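Local structure of adherence and virulence protein A (Streptococcus pneumoniae, 6PON) at residues L15-L19 with N42-L48; L19-Q25 with L37-S41; Q84-S90 with I102-N106; P232-E236 with Q247-A253. The protein is a fibronectin-binding virulence factor that probably helps pneumococci adhere to host tissue. Residues are numbered along the deposited sequence.

Contact 1. Residues L15-L19 with N42-L48; sequences LRSEL and NRQSHRL
The last turn of helix 5-19 lies over the start of strand 44-51. The axes of helix 15-19 and strand 44-48 run 142° apart in direction and approach to 10.7 Å, the spacing of a helix packed on a sheet rather than bonded to it. Between strands 34-41 and 44-51 the chain reverses through Asn42 and Arg43, both at positive phi (51/43 and 62/6), close to a type I' hairpin turn; from Gln44 on it is extended.

Leu15, in the mt rotamer, starts the hydrophobic end of the contact: Leu15 CD2 lies 4.1 Å from Leu48 CD1, and Leu15 CA is 8.8 Å from Leu48 CA. One turn on, Glu18 (chi1 m) works at the outer margin. Its carbonyl O is 3.3 Å from Asn42 ND2, its OE2 lies 3.0 Å from CE1 of the His46 ring, and its OE1 accepts a hydrogen bond at 3.1 Å from a water that also donates to Gln44 OE1 at 2.6 Å. Leu19, again mt, closes the helix and dips into the sheet, with CD2 3.9 Å from His46 CB and CD1 4.2 Å from Leu48 CD2. Leu15 and Leu19 also touch Leu61 of strand 58-61, so the helix covers several strands.

The chemistry is thus graded: a leucine cluster seals the inner end, while carboxylate, imidazole, amide and water meet where the hairpin turn reaches solvent.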
loop_
_atom_site.group_PDB
_atom_site.type_symbol
_atom_site.label_atom_id
_atom_site.label_comp_id
_atom_site.label_asym_id
_atom_site.label_seq_id
_atom_site.Cartn_x
_atom_site.Cartn_y
_atom_site.Cartn_z
ATOM N N LEU B 15 6.220 -29.188 -11.895
ATOM C CA LEU B 15 7.099 -30.314 -12.183
ATOM C C LEU B 15 7.075 -31.288 -11.021
ATOM O O LEU B 15 7.055 -32.504 -11.219
ATOM C CB LEU B 15 8.529 -29.835 -12.459
ATOM C CG LEU B 15 8.774 -28.845 -13.605
ATOM C CD1 LEU B 15 10.241 -28.428 -13.690
ATOM C CD2 LEU B 15 8.314 -29.407 -14.917
ATOM N N ARG B 16 7.015 -30.760 -9.800
ATOM C CA ARG B 16 6.968 -31.614 -8.625
ATOM C C ARG B 16 5.749 -32.527 -8.670
ATOM O O ARG B 16 5.875 -33.762 -8.615
ATOM C CB ARG B 16 6.958 -30.749 -7.372
ATOM C CG ARG B 16 7.340 -31.466 -6.115
ATOM C CD ARG B 16 7.304 -30.503 -4.944
ATOM N NE ARG B 16 8.437 -29.581 -4.937
ATOM C CZ ARG B 16 8.349 -28.258 -5.077
ATOM N NH1 ARG B 16 7.174 -27.672 -5.244
ATOM N NH2 ARG B 16 9.450 -27.513 -5.043
ATOM N N SER B 17 4.559 -31.939 -8.822
ATOM C CA SER B 17 3.353 -32.746 -8.727
ATOM C C SER B 17 3.146 -33.623 -9.959
ATOM O O SER B 17 2.403 -34.608 -9.887
ATOM C CB SER B 17 2.131 -31.847 -8.478
ATOM O OG SER B 17 1.503 -31.446 -9.681
ATOM N N GLU B 18 3.780 -33.314 -11.084
ATOM C CA GLU B 18 3.610 -34.210 -12.219
ATOM C C GLU B 18 4.639 -35.325 -12.256
ATOM O O GLU B 18 4.364 -36.379 -12.835
ATOM C CB GLU B 18 3.645 -33.441 -13.536
ATOM C CG GLU B 18 2.415 -32.594 -13.738
ATOM C CD GLU B 18 1.418 -33.239 -14.685
ATOM O OE1 GLU B 18 0.253 -33.401 -14.277
ATOM O OE2 GLU B 18 1.772 -33.581 -15.828
ATOM N N LEU B 19 5.774 -35.155 -11.600
ATOM C CA LEU B 19 6.914 -36.010 -11.851
ATOM C C LEU B 19 7.407 -36.787 -10.642
ATOM O O LEU B 19 7.957 -37.878 -10.827
ATOM C CB LEU B 19 8.070 -35.176 -12.419
ATOM C CG LEU B 19 7.772 -34.551 -13.779
ATOM C CD1 LEU B 19 8.994 -33.820 -14.317
ATOM C CD2 LEU B 19 7.298 -35.615 -14.754
ATOM N N ASN B 42 2.372 -41.397 -12.744
ATOM C CA ASN B 42 0.904 -41.459 -12.680
ATOM C C ASN B 42 0.322 -42.127 -13.924
ATOM O O ASN B 42 -0.653 -41.651 -14.512
ATOM C CB ASN B 42 0.291 -40.065 -12.485
ATOM C CG ASN B 42 1.051 -39.222 -11.460
ATOM O OD1 ASN B 42 1.086 -39.543 -10.267
ATOM N ND2 ASN B 42 1.657 -38.126 -11.928
ATOM N N ARG B 43 0.950 -43.219 -14.353
ATOM C CA ARG B 43 0.541 -43.997 -15.519
ATOM C C ARG B 43 0.598 -43.210 -16.828
ATOM O O ARG B 43 0.170 -43.720 -17.871
ATOM C CB ARG B 43 -0.865 -44.575 -15.331
ATOM C CG ARG B 43 -0.946 -45.647 -14.283
ATOM C CD ARG B 43 -2.390 -45.985 -14.011
ATOM N NE ARG B 43 -2.576 -47.408 -13.758
ATOM C CZ ARG B 43 -2.594 -47.957 -12.549
ATOM N NH1 ARG B 43 -2.430 -47.195 -11.471
ATOM N NH2 ARG B 43 -2.777 -49.267 -12.417
ATOM N N GLN B 44 1.110 -41.986 -16.811
ATOM C CA GLN B 44 1.277 -41.196 -18.020
ATOM C C GLN B 44 2.758 -41.011 -18.312
ATOM O O GLN B 44 3.599 -41.070 -17.412
ATOM C CB GLN B 44 0.607 -39.822 -17.896
ATOM C CG GLN B 44 -0.815 -39.842 -17.362
ATOM C CD GLN B 44 -1.493 -38.489 -17.492
ATOM O OE1 GLN B 44 -1.759 -37.814 -16.497
ATOM N NE2 GLN B 44 -1.773 -38.086 -18.725
ATOM N N SER B 45 3.075 -40.794 -19.577
ATOM C CA SER B 45 4.439 -40.479 -19.961
ATOM C C SER B 45 4.580 -38.966 -20.078
ATOM O O SER B 45 3.616 -38.256 -20.385
ATOM C CB SER B 45 4.820 -41.173 -21.272
ATOM O OG SER B 45 6.222 -41.116 -21.506
ATOM N N HIS B 46 5.790 -38.481 -19.782
ATOM C CA HIS B 46 6.107 -37.057 -19.761
ATOM C C HIS B 46 7.483 -36.825 -20.369
ATOM O O HIS B 46 8.363 -37.694 -20.330
ATOM C CB HIS B 46 6.092 -36.472 -18.340
ATOM C CG HIS B 46 4.793 -36.643 -17.617
ATOM N ND1 HIS B 46 3.705 -35.826 -17.837
ATOM C CD2 HIS B 46 4.420 -37.518 -16.653
ATOM C CE1 HIS B 46 2.710 -36.203 -17.052
ATOM N NE2 HIS B 46 3.117 -37.230 -16.326
ATOM N N ARG B 47 7.674 -35.620 -20.898
ATOM C CA ARG B 47 8.908 -35.242 -21.572
ATOM C C ARG B 47 9.465 -33.980 -20.912
ATOM O O ARG B 47 8.894 -32.891 -21.066
ATOM C CB ARG B 47 8.646 -35.045 -23.066
ATOM C CG ARG B 47 9.874 -35.066 -23.939
ATOM C CD ARG B 47 9.513 -35.244 -25.418
ATOM N NE ARG B 47 8.994 -36.579 -25.705
ATOM C CZ ARG B 47 8.830 -37.075 -26.928
ATOM N NH1 ARG B 47 9.143 -36.348 -27.994
ATOM N NH2 ARG B 47 8.357 -38.306 -27.087
ATOM N N LEU B 48 10.581 -34.131 -20.182
ATOM C CA LEU B 48 11.212 -33.050 -19.424
ATOM C C LEU B 48 12.386 -32.480 -20.206
ATOM O O LEU B 48 13.326 -33.212 -20.537
ATOM C CB LEU B 48 11.716 -33.544 -18.067
ATOM C CG LEU B 48 12.317 -32.471 -17.137
ATOM C CD1 LEU B 48 11.289 -31.357 -16.873
ATOM C CD2 LEU B 48 12.860 -33.035 -15.794
HETATM O O HOH W 1 -1.459 -35.944 -14.772
#

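Contact 2. Residues L19-Q25 with L37-S41; sequences LVNGRIQ and LQIRS
Strands 23-28 and 34-41 pair as an antiparallel beta hairpin, entered here through a tight turn. Leu19 to Gly22 form a type II beta turn, with Val20 at -59/139 and Asn21 at 70/9, closed by Gly22 N to Leu19 O at 2.7 Å. The short axes of 23-25 and 37-41 pass 4.5 Å apart at 137°.

Arg23 and Arg40 make the hydrogen-bonded pair and satisfy each other both ways: Arg23 N to Arg40 O at 2.7 Å and Arg40 N to Arg23 O at 2.8 Å. Ile24 and Ile39, CA atoms 4.4 Å apart, form the non-hydrogen-bonded pair; Gln25 N then reaches Gln38 O at 2.7 Å. Arg23 O also receives a CA-H...O contact from Ile39 CA at 3.3 Å. The backbone polar groups of Ile24 point away from strand 34-41 and bond Gly85 and Ala86, and the Arg23 guanidinium bonds Gly85 O through NH1. Ser41 OG makes a weak bond to Leu19 O at 3.4 Å, with Glu18 O competing for the same proton.

Gly22 CA lies 3.0 Å from Arg40 O and 3.3 Å from Ser41 OG; a beta carbon there would clash with both. On the isoleucine face, Ile24 CG1 meets Ile39 CG1 at 3.9 Å, Ile24 CD1 meets Leu37 CD1 at 4.1 Å and Leu19 CD2 meets Ile39 CG2 at 3.9 Å.

The hairpin is therefore amphipathic: arginines on one face, aliphatic side chains buried on the other, and a backbone ladder between.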
loop_
_atom_site.group_PDB
_atom_site.type_symbol
_atom_site.label_atom_id
_atom_site.label_comp_id
_atom_site.label_asym_id
_atom_site.label_seq_id
_atom_site.Cartn_x
_atom_site.Cartn_y
_atom_site.Cartn_z
ATOM N N LEU B 19 5.774 -35.155 -11.600
ATOM C CA LEU B 19 6.914 -36.010 -11.851
ATOM C C LEU B 19 7.407 -36.787 -10.642
ATOM O O LEU B 19 7.957 -37.878 -10.827
ATOM C CB LEU B 19 8.070 -35.176 -12.419
ATOM C CG LEU B 19 7.772 -34.551 -13.779
ATOM C CD1 LEU B 19 8.994 -33.820 -14.317
ATOM C CD2 LEU B 19 7.298 -35.615 -14.754
ATOM N N VAL B 20 7.240 -36.263 -9.422
ATOM C CA VAL B 20 7.841 -36.912 -8.265
ATOM C C VAL B 20 7.302 -38.334 -8.167
ATOM O O VAL B 20 6.125 -38.592 -8.441
ATOM C CB VAL B 20 7.600 -36.086 -6.985
ATOM C CG1 VAL B 20 7.955 -36.862 -5.723
ATOM C CG2 VAL B 20 8.449 -34.844 -7.011
ATOM N N ASN B 21 8.194 -39.273 -7.848
ATOM C CA ASN B 21 7.942 -40.709 -7.798
ATOM C C ASN B 21 7.728 -41.306 -9.176
ATOM O O ASN B 21 7.333 -42.478 -9.282
ATOM C CB ASN B 21 6.759 -41.064 -6.896
ATOM C CG ASN B 21 7.058 -40.805 -5.449
ATOM O OD1 ASN B 21 8.096 -41.227 -4.932
ATOM N ND2 ASN B 21 6.165 -40.087 -4.783
ATOM N N GLY B 22 7.975 -40.539 -10.234
ATOM C CA GLY B 22 8.041 -41.102 -11.558
ATOM C C GLY B 22 9.336 -41.859 -11.777
ATOM O O GLY B 22 10.227 -41.904 -10.924
ATOM N N ARG B 23 9.435 -42.466 -12.957
ATOM C CA ARG B 23 10.605 -43.232 -13.358
ATOM C C ARG B 23 11.145 -42.637 -14.641
ATOM O O ARG B 23 10.378 -42.386 -15.574
ATOM C CB ARG B 23 10.259 -44.706 -13.571
ATOM C CG ARG B 23 10.025 -45.491 -12.290
ATOM C CD ARG B 23 11.362 -45.822 -11.589
ATOM N NE ARG B 23 11.161 -46.495 -10.300
ATOM C CZ ARG B 23 12.141 -46.937 -9.505
ATOM N NH1 ARG B 23 13.418 -46.783 -9.848
ATOM N NH2 ARG B 23 11.844 -47.538 -8.355
ATOM N N ILE B 24 12.452 -42.393 -14.681
ATOM C CA ILE B 24 13.098 -41.909 -15.894
ATOM C C ILE B 24 13.310 -43.096 -16.815
ATOM O O ILE B 24 14.003 -44.051 -16.451
ATOM C CB ILE B 24 14.431 -41.220 -15.588
ATOM C CG1 ILE B 24 14.212 -40.012 -14.682
ATOM C CG2 ILE B 24 15.111 -40.800 -16.879
ATOM C CD1 ILE B 24 15.477 -39.488 -14.087
ATOM N N GLN B 25 12.718 -43.033 -18.007
ATOM C CA GLN B 25 12.738 -44.139 -18.947
ATOM C C GLN B 25 13.663 -43.923 -20.128
ATOM O O GLN B 25 14.056 -44.903 -20.768
ATOM C CB GLN B 25 11.321 -44.407 -19.483
ATOM C CG GLN B 25 10.420 -45.199 -18.546
ATOM C CD GLN B 25 8.991 -45.276 -19.052
ATOM O OE1 GLN B 25 8.530 -44.392 -19.773
ATOM N NE2 GLN B 25 8.281 -46.325 -18.671
ATOM N N LEU B 37 14.457 -35.820 -20.860
ATOM C CA LEU B 37 14.153 -37.051 -20.147
ATOM C C LEU B 37 12.717 -37.466 -20.445
ATOM O O LEU B 37 11.793 -36.663 -20.280
ATOM C CB LEU B 37 14.313 -36.872 -18.630
ATOM C CG LEU B 37 15.560 -36.205 -18.065
ATOM C CD1 LEU B 37 15.544 -36.261 -16.552
ATOM C CD2 LEU B 37 16.813 -36.894 -18.597
ATOM N N GLN B 38 12.521 -38.714 -20.864
ATOM C CA GLN B 38 11.190 -39.303 -20.863
ATOM C C GLN B 38 10.944 -39.895 -19.481
ATOM O O GLN B 38 11.735 -40.721 -19.005
ATOM C CB GLN B 38 11.043 -40.368 -21.948
ATOM C CG GLN B 38 9.598 -40.640 -22.349
ATOM C CD GLN B 38 9.392 -42.072 -22.824
ATOM O OE1 GLN B 38 8.737 -42.874 -22.144
ATOM N NE2 GLN B 38 9.954 -42.403 -23.994
ATOM N N ILE B 39 9.871 -39.455 -18.826
ATOM C CA ILE B 39 9.578 -39.850 -17.454
ATOM C C ILE B 39 8.166 -40.399 -17.404
ATOM O O ILE B 39 7.225 -39.735 -17.848
ATOM C CB ILE B 39 9.725 -38.671 -16.473
ATOM C CG1 ILE B 39 11.180 -38.219 -16.366
ATOM C CG2 ILE B 39 9.179 -39.027 -15.099
ATOM C CD1 ILE B 39 11.314 -36.789 -15.841
ATOM N N ARG B 40 8.016 -41.601 -16.859
ATOM C CA ARG B 40 6.705 -42.189 -16.625
ATOM C C ARG B 40 6.282 -41.888 -15.198
ATOM O O ARG B 40 7.060 -42.094 -14.259
ATOM C CB ARG B 40 6.725 -43.701 -16.859
ATOM C CG ARG B 40 5.418 -44.392 -16.496
ATOM C CD ARG B 40 5.328 -45.764 -17.135
ATOM N NE ARG B 40 4.005 -46.358 -16.970
ATOM C CZ ARG B 40 2.948 -46.073 -17.733
ATOM N NH1 ARG B 40 3.038 -45.180 -18.719
ATOM N NH2 ARG B 40 1.789 -46.681 -17.498
ATOM N N SER B 41 5.044 -41.425 -15.039
ATOM C CA SER B 41 4.544 -40.972 -13.752
ATOM C C SER B 41 3.025 -40.909 -13.803
ATOM O O SER B 41 2.461 -40.419 -14.783
ATOM C CB SER B 41 5.115 -39.605 -13.411
ATOM O OG SER B 41 5.163 -39.451 -12.013
#

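Contact 3. Residues Q84-S90 with I102-N106; sequences QGALIES and ITVSN
A classic beta bulge interrupts the hairpin of strands 87-93 and 99-107, which begins the five-stranded antiparallel sheet. Glu89 (-91/-40) and Ser90 (-156/152) both face Thr103, whose O accepts Glu89 N at 2.7 Å and, weakly, Ser90 N at 3.5 Å; Thr103 N returns a bond to Ser90 O at 3.0 Å. Before the bulge the register is regular. Leu87 N to Ser105 O is 2.9 Å and Ser105 N to Leu87 O is 3.1 Å, while Ile88 and Val104 form the non-hydrogen-bonded pair, CA atoms 4.7 Å apart. The short axes approach to 4.6 Å at 138°.

Ahead of the strand, Gly85 turns at 81/8, and Asn106 ND2 closes the approach by bonding Gln84 O at 2.9 Å, as well as Tyr82 O. On the buried face, Ala86 CB sits 4.0 Å from Val104 CB and Ile88 CG2 4.2 Å from Ile102 CG2. Opposite, Ser105 OG (chi1 p) donates to Glu89 OE2 at 2.7 Å; Glu89 OE1 bonds Gln115 of the next strand. A water joins Ser90 OG (2.7 Å) and Thr103 OG1 (3.2 Å).

The extra residue lets Glu89 lean across the polar face to a serine and a glutamine, while the aliphatic face stays continuous.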
loop_
_atom_site.group_PDB
_atom_site.type_symbol
_atom_site.label_atom_id
_atom_site.label_comp_id
_atom_site.label_asym_id
_atom_site.label_seq_id
_atom_site.Cartn_x
_atom_site.Cartn_y
_atom_site.Cartn_z
ATOM N N GLN B 84 19.033 -44.129 -16.008
ATOM C CA GLN B 84 18.203 -45.126 -16.678
ATOM C C GLN B 84 17.418 -45.953 -15.661
ATOM O O GLN B 84 18.005 -46.707 -14.884
ATOM C CB GLN B 84 19.066 -46.033 -17.549
ATOM C CG GLN B 84 18.277 -47.029 -18.380
ATOM C CD GLN B 84 17.398 -46.365 -19.425
ATOM O OE1 GLN B 84 17.883 -45.660 -20.305
ATOM N NE2 GLN B 84 16.095 -46.584 -19.323
ATOM N N GLY B 85 16.096 -45.800 -15.639
ATOM C CA GLY B 85 15.274 -46.477 -14.656
ATOM C C GLY B 85 15.218 -45.813 -13.298
ATOM O O GLY B 85 14.661 -46.397 -12.361
ATOM N N ALA B 86 15.767 -44.611 -13.154
ATOM C CA ALA B 86 15.855 -44.026 -11.831
ATOM C C ALA B 86 14.480 -43.566 -11.348
ATOM O O ALA B 86 13.562 -43.319 -12.130
ATOM C CB ALA B 86 16.844 -42.861 -11.825
ATOM N N LEU B 87 14.344 -43.473 -10.030
ATOM C CA LEU B 87 13.141 -42.969 -9.393
ATOM C C LEU B 87 13.373 -41.510 -9.018
ATOM O O LEU B 87 14.440 -41.152 -8.511
ATOM C CB LEU B 87 12.793 -43.794 -8.152
ATOM C CG LEU B 87 11.704 -43.181 -7.268
ATOM C CD1 LEU B 87 10.348 -43.309 -7.947
ATOM C CD2 LEU B 87 11.676 -43.788 -5.871
ATOM N N ILE B 88 12.392 -40.663 -9.300
ATOM C CA ILE B 88 12.520 -39.236 -9.037
ATOM C C ILE B 88 12.043 -38.981 -7.615
ATOM O O ILE B 88 10.857 -39.121 -7.316
ATOM C CB ILE B 88 11.743 -38.407 -10.061
ATOM C CG1 ILE B 88 12.437 -38.504 -11.421
ATOM C CG2 ILE B 88 11.668 -36.951 -9.621
ATOM C CD1 ILE B 88 11.680 -37.884 -12.541
ATOM N N GLU B 89 12.967 -38.612 -6.733
ATOM C CA GLU B 89 12.606 -38.541 -5.325
ATOM C C GLU B 89 12.092 -37.173 -4.906
ATOM O O GLU B 89 11.130 -37.094 -4.140
ATOM C CB GLU B 89 13.796 -38.952 -4.462
ATOM C CG GLU B 89 13.888 -40.468 -4.361
ATOM C CD GLU B 89 15.125 -40.946 -3.647
ATOM O OE1 GLU B 89 16.093 -40.159 -3.510
ATOM O OE2 GLU B 89 15.118 -42.124 -3.224
ATOM N N SER B 90 12.694 -36.099 -5.414
ATOM C CA SER B 90 12.301 -34.746 -5.061
ATOM C C SER B 90 12.712 -33.815 -6.194
ATOM O O SER B 90 13.671 -34.096 -6.922
ATOM C CB SER B 90 12.960 -34.302 -3.756
ATOM O OG SER B 90 14.359 -34.163 -3.946
ATOM N N ILE B 102 17.153 -32.090 -8.780
ATOM C CA ILE B 102 16.311 -33.257 -8.940
ATOM C C ILE B 102 17.070 -34.410 -8.310
ATOM O O ILE B 102 18.117 -34.830 -8.831
ATOM C CB ILE B 102 16.007 -33.549 -10.417
ATOM C CG1 ILE B 102 15.271 -32.367 -11.044
ATOM C CG2 ILE B 102 15.242 -34.882 -10.534
ATOM C CD1 ILE B 102 15.147 -32.434 -12.544
ATOM N N THR B 103 16.559 -34.921 -7.198
ATOM C CA THR B 103 17.199 -36.045 -6.538
ATOM C C THR B 103 16.575 -37.341 -7.035
ATOM O O THR B 103 15.348 -37.452 -7.172
ATOM C CB THR B 103 17.089 -35.936 -5.017
ATOM O OG1 THR B 103 17.492 -34.628 -4.617
ATOM C CG2 THR B 103 18.023 -36.901 -4.366
ATOM N N VAL B 104 17.440 -38.309 -7.330
ATOM C CA VAL B 104 17.044 -39.597 -7.880
ATOM C C VAL B 104 17.782 -40.698 -7.143
ATOM O O VAL B 104 18.876 -40.510 -6.602
ATOM C CB VAL B 104 17.344 -39.729 -9.385
ATOM C CG1 VAL B 104 16.682 -38.613 -10.155
ATOM C CG2 VAL B 104 18.859 -39.751 -9.605
ATOM N N SER B 105 17.170 -41.868 -7.152
ATOM C CA SER B 105 17.787 -43.071 -6.644
ATOM C C SER B 105 17.625 -44.154 -7.697
ATOM O O SER B 105 16.659 -44.151 -8.467
ATOM C CB SER B 105 17.167 -43.489 -5.306
ATOM O OG SER B 105 15.766 -43.550 -5.414
ATOM N N ASN B 106 18.585 -45.070 -7.731
ATOM C CA ASN B 106 18.633 -46.114 -8.743
ATOM C C ASN B 106 19.390 -47.306 -8.162
ATOM O O ASN B 106 19.883 -47.268 -7.028
ATOM C CB ASN B 106 19.289 -45.587 -10.024
ATOM C CG ASN B 106 18.790 -46.282 -11.274
ATOM O OD1 ASN B 106 18.171 -47.340 -11.205
ATOM N ND2 ASN B 106 19.059 -45.685 -12.431
HETATM O O HOH W 2 15.679 -32.042 -5.025
#

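Contact 4. Residues P232-E236 with Q247-A253; sequences PCLTE and QAGEPFA
Residues 232-236 and 247-253 run side by side in opposite senses, their end-to-end directions 151° apart, and fit together unevenly. They are fastened near both ends: Ala248 N bonds Leu234 O at 3.0 Å, and Phe252 N bonds Pro232 O at 2.9 Å. Between those points Gly249 (74/-156) and Glu250 bow outward, and Pro251 brings the chain back, its CA 3.1 Å from Pro232 O. Thr235 and Gln247 make a non-hydrogen-bonded pair, CA atoms 4.3 Å apart, from which the side chains diverge.

Leu234 (mt) projects between Ala248 and Phe252, with CB 4.3 Å from Ala248 CB and CD1 3.8 Å from Phe252 CZ, at the edge of the ring. Phe252 (chi1 m, chi2 74°) fills the flank beside Pro232, the two CB atoms 4.1 Å apart. Small Ala248 fits under the other end: its CB is 3.3 Å from Thr235 O and 3.5 Å from OE2 of Glu236, whose mm side chain curls back over it. Away from the leucine, Cys233 SG lies against Pro251 CB at 4.0 Å.

Helix 255-263 completes the hollow, with Leu258 touching both Pro232 and Leu234. The arrangement is that of a small antiparallel three-stranded sheet, with 233-235 in the centre between 239-240 and the short, weakly bonded 247-248, backed by the helix that follows.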
loop_
_atom_site.group_PDB
_atom_site.type_symbol
_atom_site.label_atom_id
_atom_site.label_comp_id
_atom_site.label_asym_id
_atom_site.label_seq_id
_atom_site.Cartn_x
_atom_site.Cartn_y
_atom_site.Cartn_z
ATOM N N PRO B 232 -15.540 6.971 14.676
ATOM C CA PRO B 232 -14.923 7.718 15.783
ATOM C C PRO B 232 -14.281 6.791 16.812
ATOM O O PRO B 232 -14.891 5.825 17.270
ATOM C CB PRO B 232 -16.101 8.498 16.381
ATOM C CG PRO B 232 -17.166 8.470 15.339
ATOM C CD PRO B 232 -16.991 7.187 14.607
ATOM N N CYS B 233 -13.027 7.086 17.162
ATOM C CA CYS B 233 -12.329 6.356 18.215
ATOM C C CYS B 233 -11.450 7.309 19.011
ATOM O O CYS B 233 -10.971 8.320 18.492
ATOM C CB CYS B 233 -11.422 5.233 17.674
ATOM S SG CYS B 233 -12.173 4.147 16.469
ATOM N N LEU B 234 -11.225 6.959 20.271
ATOM C CA LEU B 234 -10.161 7.580 21.043
ATOM C C LEU B 234 -8.799 7.006 20.649
ATOM O O LEU B 234 -8.694 5.951 20.019
ATOM C CB LEU B 234 -10.393 7.370 22.533
ATOM C CG LEU B 234 -11.629 8.073 23.093
ATOM C CD1 LEU B 234 -12.121 7.312 24.279
ATOM C CD2 LEU B 234 -11.341 9.523 23.493
ATOM N N THR B 235 -7.746 7.726 21.018
ATOM C CA THR B 235 -6.392 7.187 20.995
ATOM C C THR B 235 -5.818 7.308 22.405
ATOM O O THR B 235 -6.509 7.730 23.343
ATOM C CB THR B 235 -5.503 7.900 19.964
ATOM O OG1 THR B 235 -5.222 9.229 20.412
ATOM C CG2 THR B 235 -6.175 7.988 18.606
ATOM N N GLU B 236 -4.532 6.965 22.537
ATOM C CA GLU B 236 -3.864 7.022 23.834
ATOM C C GLU B 236 -3.939 8.418 24.439
ATOM O O GLU B 236 -4.240 8.573 25.628
ATOM C CB GLU B 236 -2.402 6.587 23.708
ATOM C CG GLU B 236 -2.153 5.297 22.947
ATOM C CD GLU B 236 -2.635 4.054 23.677
ATOM O OE1 GLU B 236 -1.799 3.271 24.177
ATOM O OE2 GLU B 236 -3.861 3.835 23.753
ATOM N N GLN B 247 -5.086 3.102 18.839
ATOM C CA GLN B 247 -6.462 3.245 19.299
ATOM C C GLN B 247 -6.602 2.882 20.780
ATOM O O GLN B 247 -5.893 2.015 21.306
ATOM C CB GLN B 247 -7.379 2.365 18.444
ATOM C CG GLN B 247 -8.787 2.160 18.986
ATOM C CD GLN B 247 -9.629 1.294 18.067
ATOM O OE1 GLN B 247 -10.817 1.070 18.317
ATOM N NE2 GLN B 247 -9.013 0.816 16.987
ATOM N N ALA B 248 -7.536 3.558 21.451
ATOM C CA ALA B 248 -7.803 3.346 22.870
ATOM C C ALA B 248 -9.296 3.113 23.072
ATOM O O ALA B 248 -10.120 3.963 22.706
ATOM C CB ALA B 248 -7.320 4.536 23.704
ATOM N N GLY B 249 -9.636 1.970 23.661
ATOM C CA GLY B 249 -11.022 1.643 23.887
ATOM C C GLY B 249 -11.715 1.238 22.598
ATOM O O GLY B 249 -11.097 0.812 21.622
ATOM N N GLU B 250 -13.028 1.406 22.606
ATOM C CA GLU B 250 -13.921 1.043 21.515
ATOM C C GLU B 250 -14.534 2.267 20.831
ATOM O O GLU B 250 -14.550 3.369 21.395
ATOM C CB GLU B 250 -15.032 0.137 22.052
ATOM C CG GLU B 250 -14.522 -1.210 22.421
ATOM C CD GLU B 250 -15.634 -2.133 22.785
ATOM O OE1 GLU B 250 -16.652 -1.626 23.314
ATOM O OE2 GLU B 250 -15.492 -3.353 22.544
ATOM N N PRO B 251 -15.052 2.107 19.595
ATOM C CA PRO B 251 -15.561 3.269 18.851
ATOM C C PRO B 251 -16.844 3.863 19.398
ATOM O O PRO B 251 -17.443 3.344 20.341
ATOM C CB PRO B 251 -15.778 2.715 17.441
ATOM C CG PRO B 251 -15.126 1.374 17.403
ATOM C CD PRO B 251 -15.081 0.867 18.803
ATOM N N PHE B 252 -17.265 4.973 18.793
ATOM C CA PHE B 252 -18.447 5.709 19.197
ATOM C C PHE B 252 -19.405 5.807 18.018
ATOM O O PHE B 252 -19.027 5.602 16.861
ATOM C CB PHE B 252 -18.082 7.118 19.698
ATOM C CG PHE B 252 -17.267 7.132 20.966
ATOM C CD1 PHE B 252 -15.934 6.778 20.952
ATOM C CD2 PHE B 252 -17.830 7.517 22.162
ATOM C CE1 PHE B 252 -15.179 6.793 22.110
ATOM C CE2 PHE B 252 -17.080 7.533 23.328
ATOM C CZ PHE B 252 -15.752 7.171 23.294
ATOM N N ALA B 253 -20.656 6.128 18.320
ATOM C CA ALA B 253 -21.640 6.234 17.257
ATOM C C ALA B 253 -21.384 7.454 16.385
ATOM O O ALA B 253 -21.727 7.456 15.195
ATOM C CB ALA B 253 -23.050 6.278 17.840
#

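In the fold
Contacts 1, 2 and 3 build one compact region. Contacts 1 and 2 have centres about 6 Å apart and share Leu19; His46 N to Ile39 O (2.7 Å) ties their strands into one sheet. Contact 3 lies about 8 Å from contact 2, centre to centre, and joins it through Asn21 N to Ile88 O at 2.7 Å, linking the four- and five-stranded sheets. Contacts 1 and 3 meet in the core, where Leu48 CD2 is 4.0 Å from Ile102 CD1. Contact 4 stands apart, its centre about 61 Å from those of contacts 2 and 3, beyond the long helix 204-225, in a separate small unit of this elongated chain.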